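Local coordinates for G protein alpha subunit (Entamoeba histolytica, PDB 4FID) that binds guanine nucleotides as the alpha subunit of a heterotrimeric G protein and probably relays transmembrane signals by switching between GDP- and GTP-bound states, at residues V8-S13 against C187-T192; R54-Q59 against A111-P116. One frame throughout, in Å; residues are numbered along the deposited sequence.

Contact 1 of 2, residues V8-S13 against C187-T192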
loop_
_atom_site.group_PDB
_atom_site.type_symbol
_atom_site.label_atom_id
_atom_site.label_comp_id
_atom_site.label_asym_id
_atom_site.label_seq_id
_atom_site.Cartn_x
_atom_site.Cartn_y
_atom_site.Cartn_z
ATOM N N VAL A 8 10.266 -2.869 -15.831
ATOM C CA VAL A 8 8.945 -2.696 -15.273
ATOM C C VAL A 8 8.943 -1.433 -14.450
ATOM O O VAL A 8 9.831 -1.221 -13.628
ATOM C CB VAL A 8 8.590 -3.855 -14.347
ATOM C CG1 VAL A 8 7.255 -3.604 -13.694
ATOM C CG2 VAL A 8 8.586 -5.165 -15.125
HETATM N N MSE A 9 7.940 -0.598 -14.676
HETATM C CA MSE A 9 7.825 0.686 -13.999
HETATM C C MSE A 9 6.587 0.705 -13.113
HETATM O O MSE A 9 5.482 0.450 -13.600
HETATM C CB MSE A 9 7.757 1.805 -15.036
HETATM C CG MSE A 9 7.582 3.177 -14.441
HETATM SE SE MSE A 9 7.663 4.660 -15.733
HETATM C CE MSE A 9 9.594 4.793 -16.031
ATOM N N LEU A 10 6.767 0.980 -11.819
ATOM C CA LEU A 10 5.634 1.116 -10.908
ATOM C C LEU A 10 5.201 2.562 -10.794
ATOM O O LEU A 10 5.997 3.422 -10.423
ATOM C CB LEU A 10 5.973 0.605 -9.510
ATOM C CG LEU A 10 6.106 -0.909 -9.335
ATOM C CD1 LEU A 10 6.295 -1.226 -7.876
ATOM C CD2 LEU A 10 4.900 -1.636 -9.902
ATOM N N LEU A 11 3.936 2.819 -11.119
ATOM C CA LEU A 11 3.288 4.115 -10.899
ATOM C C LEU A 11 2.147 3.996 -9.911
ATOM O O LEU A 11 1.582 2.935 -9.734
ATOM C CB LEU A 11 2.713 4.685 -12.199
ATOM C CG LEU A 11 3.600 5.332 -13.296
ATOM C CD1 LEU A 11 4.811 6.060 -12.758
ATOM C CD2 LEU A 11 4.024 4.319 -14.336
ATOM N N GLY A 12 1.761 5.102 -9.299
ATOM C CA GLY A 12 0.544 5.097 -8.532
ATOM C C GLY A 12 0.359 6.394 -7.824
ATOM O O GLY A 12 1.223 7.229 -7.892
ATOM N N SER A 13 -0.778 6.558 -7.157
ATOM C CA SER A 13 -0.981 7.668 -6.241
ATOM C C SER A 13 -0.292 7.352 -4.931
ATOM O O SER A 13 0.449 6.362 -4.821
ATOM C CB SER A 13 -2.465 7.909 -6.002
ATOM O OG SER A 13 -3.092 8.281 -7.215
ATOM N N CYS A 187 6.864 -2.670 -19.576
ATOM C CA CYS A 187 5.622 -2.788 -18.843
ATOM C C CYS A 187 5.460 -1.682 -17.801
ATOM O O CYS A 187 6.380 -1.362 -17.052
ATOM C CB CYS A 187 5.557 -4.154 -18.163
ATOM S SG CYS A 187 4.156 -4.357 -17.067
ATOM N N ALA A 188 4.276 -1.096 -17.770
ATOM C CA ALA A 188 3.954 -0.097 -16.776
ATOM C C ALA A 188 2.887 -0.678 -15.849
ATOM O O ALA A 188 1.838 -1.077 -16.299
ATOM C CB ALA A 188 3.453 1.164 -17.459
ATOM N N ILE A 189 3.175 -0.764 -14.561
ATOM C CA ILE A 189 2.195 -1.271 -13.619
ATOM C C ILE A 189 1.603 -0.130 -12.779
ATOM O O ILE A 189 2.318 0.538 -12.032
ATOM C CB ILE A 189 2.826 -2.329 -12.701
ATOM C CG1 ILE A 189 3.389 -3.485 -13.539
ATOM C CG2 ILE A 189 1.807 -2.838 -11.677
ATOM C CD1 ILE A 189 3.837 -4.696 -12.716
ATOM N N PHE A 190 0.300 0.103 -12.912
ATOM C CA PHE A 190 -0.361 1.136 -12.121
ATOM C C PHE A 190 -1.009 0.518 -10.881
ATOM O O PHE A 190 -1.845 -0.375 -10.990
ATOM C CB PHE A 190 -1.411 1.897 -12.952
ATOM C CG PHE A 190 -2.134 2.976 -12.186
ATOM C CD1 PHE A 190 -1.517 4.196 -11.923
ATOM C CD2 PHE A 190 -3.431 2.775 -11.731
ATOM C CE1 PHE A 190 -2.176 5.206 -11.218
ATOM C CE2 PHE A 190 -4.102 3.775 -11.012
ATOM C CZ PHE A 190 -3.472 4.996 -10.767
ATOM N N VAL A 191 -0.609 1.000 -9.708
ATOM C CA VAL A 191 -1.152 0.519 -8.458
ATOM C C VAL A 191 -2.132 1.519 -7.891
ATOM O O VAL A 191 -1.875 2.739 -7.888
ATOM C CB VAL A 191 -0.051 0.313 -7.406
ATOM C CG1 VAL A 191 -0.600 -0.508 -6.201
ATOM C CG2 VAL A 191 1.155 -0.350 -8.023
ATOM N N THR A 192 -3.254 1.000 -7.395
ATOM C CA THR A 192 -4.237 1.840 -6.736
ATOM C C THR A 192 -4.863 1.117 -5.532
ATOM O O THR A 192 -4.988 -0.110 -5.497
ATOM C CB THR A 192 -5.323 2.353 -7.726
ATOM O OG1 THR A 192 -6.111 3.387 -7.103
ATOM C CG2 THR A 192 -6.239 1.202 -8.182
#
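M9 and L11 hydrogen-bond to C187, I189 and V191, in parallel register with A188 and F190, the axes of these short segments 4.6 Å apart and 30° askew; the four backbone bonds alternate in direction: M9 N to C187 O, I189 N to M9 O (2.8 Å), L11 N to I189 O, and V191 N to L11 O (2.9 Å). On the face of V8, L10, I189 and V191, branched aliphatic side chains pack together. V8 CG1 meets I189 CD1 at 3.7 Å, the two side chains crossing. L10 instead runs beside I189, pointing the same way, and its CD2 reaches I189 CB at 3.6 Å. I189 CG1 stands anti to its carbonyl carbon (chi1 -58°), which puts it 3.9 Å from V8 CG1. On the face of M9, L11 and F190, the phenyl group reaches over to the opposite strand, F190 CE1 lying 3.8 Å from G12 CA; F217 and I220 of helix 209-222 also meet F190. G12, with only backbone there, leads into the probable P-loop. Beyond it, S13 touches GDP. Four backbone bonds and mainly apolar side chains on both faces imply a buried, well-registered sheet centre from which the nucleotide-binding loop springs.

Contact 2 of 2, residues R54-Q59 against A111-P116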
loop_
_atom_site.group_PDB
_atom_site.type_symbol
_atom_site.label_atom_id
_atom_site.label_comp_id
_atom_site.label_asym_id
_atom_site.label_seq_id
_atom_site.Cartn_x
_atom_site.Cartn_y
_atom_site.Cartn_z
ATOM N N ARG A 54 -1.336 7.189 20.304
ATOM C CA ARG A 54 -1.792 8.534 20.674
ATOM C C ARG A 54 -3.035 8.878 19.865
ATOM O O ARG A 54 -4.020 9.359 20.416
ATOM C CB ARG A 54 -0.707 9.591 20.434
ATOM C CG ARG A 54 0.447 9.531 21.414
ATOM C CD ARG A 54 1.534 10.534 21.082
ATOM N NE ARG A 54 2.600 10.492 22.084
ATOM C CZ ARG A 54 3.776 11.116 21.988
ATOM N NH1 ARG A 54 4.075 11.854 20.921
ATOM N NH2 ARG A 54 4.662 10.989 22.968
ATOM N N THR A 55 -2.983 8.609 18.560
ATOM C CA THR A 55 -4.112 8.830 17.650
ATOM C C THR A 55 -5.403 8.198 18.169
ATOM O O THR A 55 -6.442 8.850 18.207
ATOM C CB THR A 55 -3.820 8.247 16.234
ATOM O OG1 THR A 55 -2.693 8.913 15.659
ATOM C CG2 THR A 55 -5.035 8.380 15.295
ATOM N N LEU A 56 -5.344 6.920 18.539
ATOM C CA LEU A 56 -6.525 6.215 19.042
ATOM C C LEU A 56 -7.011 6.803 20.370
ATOM O O LEU A 56 -8.215 6.989 20.565
ATOM C CB LEU A 56 -6.284 4.694 19.171
ATOM C CG LEU A 56 -6.358 3.824 17.913
ATOM C CD1 LEU A 56 -5.745 2.415 18.095
ATOM C CD2 LEU A 56 -7.793 3.709 17.455
ATOM N N ILE A 57 -6.088 7.092 21.283
ATOM C CA ILE A 57 -6.471 7.748 22.542
ATOM C C ILE A 57 -7.210 9.070 22.294
ATOM O O ILE A 57 -8.296 9.290 22.841
ATOM C CB ILE A 57 -5.263 8.023 23.459
ATOM C CG1 ILE A 57 -4.546 6.723 23.818
ATOM C CG2 ILE A 57 -5.707 8.729 24.717
ATOM C CD1 ILE A 57 -3.270 6.910 24.654
ATOM N N GLU A 58 -6.615 9.940 21.473
ATOM C CA GLU A 58 -7.251 11.192 21.067
ATOM C C GLU A 58 -8.620 10.969 20.401
ATOM O O GLU A 58 -9.619 11.578 20.784
ATOM C CB GLU A 58 -6.328 11.996 20.150
ATOM C CG GLU A 58 -7.013 13.132 19.404
ATOM C CD GLU A 58 -6.104 13.788 18.370
ATOM O OE1 GLU A 58 -6.614 14.546 17.516
ATOM O OE2 GLU A 58 -4.879 13.542 18.413
ATOM N N GLN A 59 -8.670 10.090 19.416
ATOM C CA GLN A 59 -9.942 9.725 18.792
ATOM C C GLN A 59 -10.970 9.126 19.773
ATOM O O GLN A 59 -12.167 9.337 19.616
ATOM C CB GLN A 59 -9.728 8.793 17.581
ATOM C CG GLN A 59 -9.029 9.455 16.388
ATOM C CD GLN A 59 -9.743 10.724 15.908
ATOM O OE1 GLN A 59 -10.972 10.751 15.748
ATOM N NE2 GLN A 59 -8.968 11.780 15.672
ATOM N N ALA A 111 -12.831 4.386 10.086
ATOM C CA ALA A 111 -13.376 5.232 9.027
ATOM C C ALA A 111 -14.536 6.066 9.576
ATOM O O ALA A 111 -15.674 5.591 9.654
ATOM C CB ALA A 111 -13.831 4.412 7.853
ATOM N N LYS A 112 -14.235 7.312 9.931
ATOM C CA LYS A 112 -12.895 7.809 9.683
ATOM C C LYS A 112 -12.313 8.773 10.719
ATOM O O LYS A 112 -12.993 9.621 11.311
ATOM C CB LYS A 112 -12.790 8.425 8.274
ATOM C CG LYS A 112 -13.529 9.754 8.105
ATOM C CD LYS A 112 -13.423 10.298 6.684
ATOM C CE LYS A 112 -14.258 11.560 6.514
ATOM N NZ LYS A 112 -14.287 12.011 5.092
ATOM N N PHE A 113 -11.037 8.542 10.961
ATOM C CA PHE A 113 -10.065 9.571 11.220
ATOM C C PHE A 113 -8.973 8.964 10.371
ATOM O O PHE A 113 -9.255 8.058 9.595
ATOM C CB PHE A 113 -9.680 9.637 12.692
ATOM C CG PHE A 113 -9.726 8.311 13.384
ATOM C CD1 PHE A 113 -8.589 7.534 13.491
ATOM C CD2 PHE A 113 -10.912 7.836 13.913
ATOM C CE1 PHE A 113 -8.629 6.320 14.120
ATOM C CE2 PHE A 113 -10.957 6.616 14.542
ATOM C CZ PHE A 113 -9.816 5.858 14.649
ATOM N N GLN A 114 -7.743 9.429 10.497
ATOM C CA GLN A 114 -6.683 8.913 9.647
ATOM C C GLN A 114 -5.727 8.078 10.463
ATOM O O GLN A 114 -4.825 8.606 11.110
ATOM C CB GLN A 114 -5.944 10.055 8.942
ATOM C CG GLN A 114 -6.798 10.809 7.913
ATOM C CD GLN A 114 -7.080 9.992 6.655
ATOM O OE1 GLN A 114 -6.166 9.427 6.050
ATOM N NE2 GLN A 114 -8.349 9.940 6.250
ATOM N N LEU A 115 -5.945 6.767 10.444
ATOM C CA LEU A 115 -5.057 5.844 11.128
ATOM C C LEU A 115 -4.244 5.015 10.130
ATOM O O LEU A 115 -4.801 4.280 9.314
ATOM C CB LEU A 115 -5.870 4.920 12.025
ATOM C CG LEU A 115 -5.044 4.035 12.953
ATOM C CD1 LEU A 115 -4.454 4.897 14.051
ATOM C CD2 LEU A 115 -5.888 2.897 13.523
ATOM N N PRO A 116 -2.915 5.127 10.192
ATOM C CA PRO A 116 -2.056 4.338 9.294
ATOM C C PRO A 116 -2.432 2.845 9.302
ATOM O O PRO A 116 -2.774 2.301 10.346
ATOM C CB PRO A 116 -0.652 4.553 9.879
ATOM C CG PRO A 116 -0.744 5.866 10.620
ATOM C CD PRO A 116 -2.140 5.914 11.170
#
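One face of the F113 ring is taken by the aliphatic part of Q59, while T55 and L56 approach the same ring obliquely. Q59 CG makes a CH-pi contact 3.4 Å from the ring centroid, 18° off the normal, and is displaced toward the rim, with F113 CG as its nearest ring atom at 3.3 Å. A bend at chi2 (-55°) turns Q59 CD toward the root of the phenyl group, 3.4 Å from F113 CB; the amide plane there is turned 21° from the ring plane, and the two side chains slide past each other in opposite directions. Glutamine suits this place because its methylenes can lie on an aromatic surface while its flat amide follows it. T55 gives its methyl to the contact: CG2 is 4.1 Å from F113 CD1 and 3.7 Å from L115 CD1, whereas OG1 turns back along the helix to bond T51 O. L56 CD2 comes to F113 CZ at 4.1 Å, crossing the phenylalanine at about a right angle. Y107 of helix 101-108 touches both L56 and L115, extending the apolar patch. No hydrogen bond joins the two segments, so what joins them directly is dispersion and a CH-pi contact, which depend on matching shapes more than on exact bond directions.

Contact 1 lies in the central sheet of the Ras-like domain, pairing strands 6-12 and 187-193; contact 2 belongs to the all-helical domain, setting helix 42-62 against the loop between helices 101-108 and 119-124. Their centres are 29 Å apart, on opposite sides of the chain's centre, and their nearest atoms about 13 Å, without touching. Along the chain, both segments of contact 2 fall between those of contact 1, as expected for a helical domain inserted into a Ras-like fold. GDP lies beside contact 1 and about 10 Å from the L115 side chain of contact 2. This arrangement is consistent with two separately packed domains enclosing the nucleotide between them.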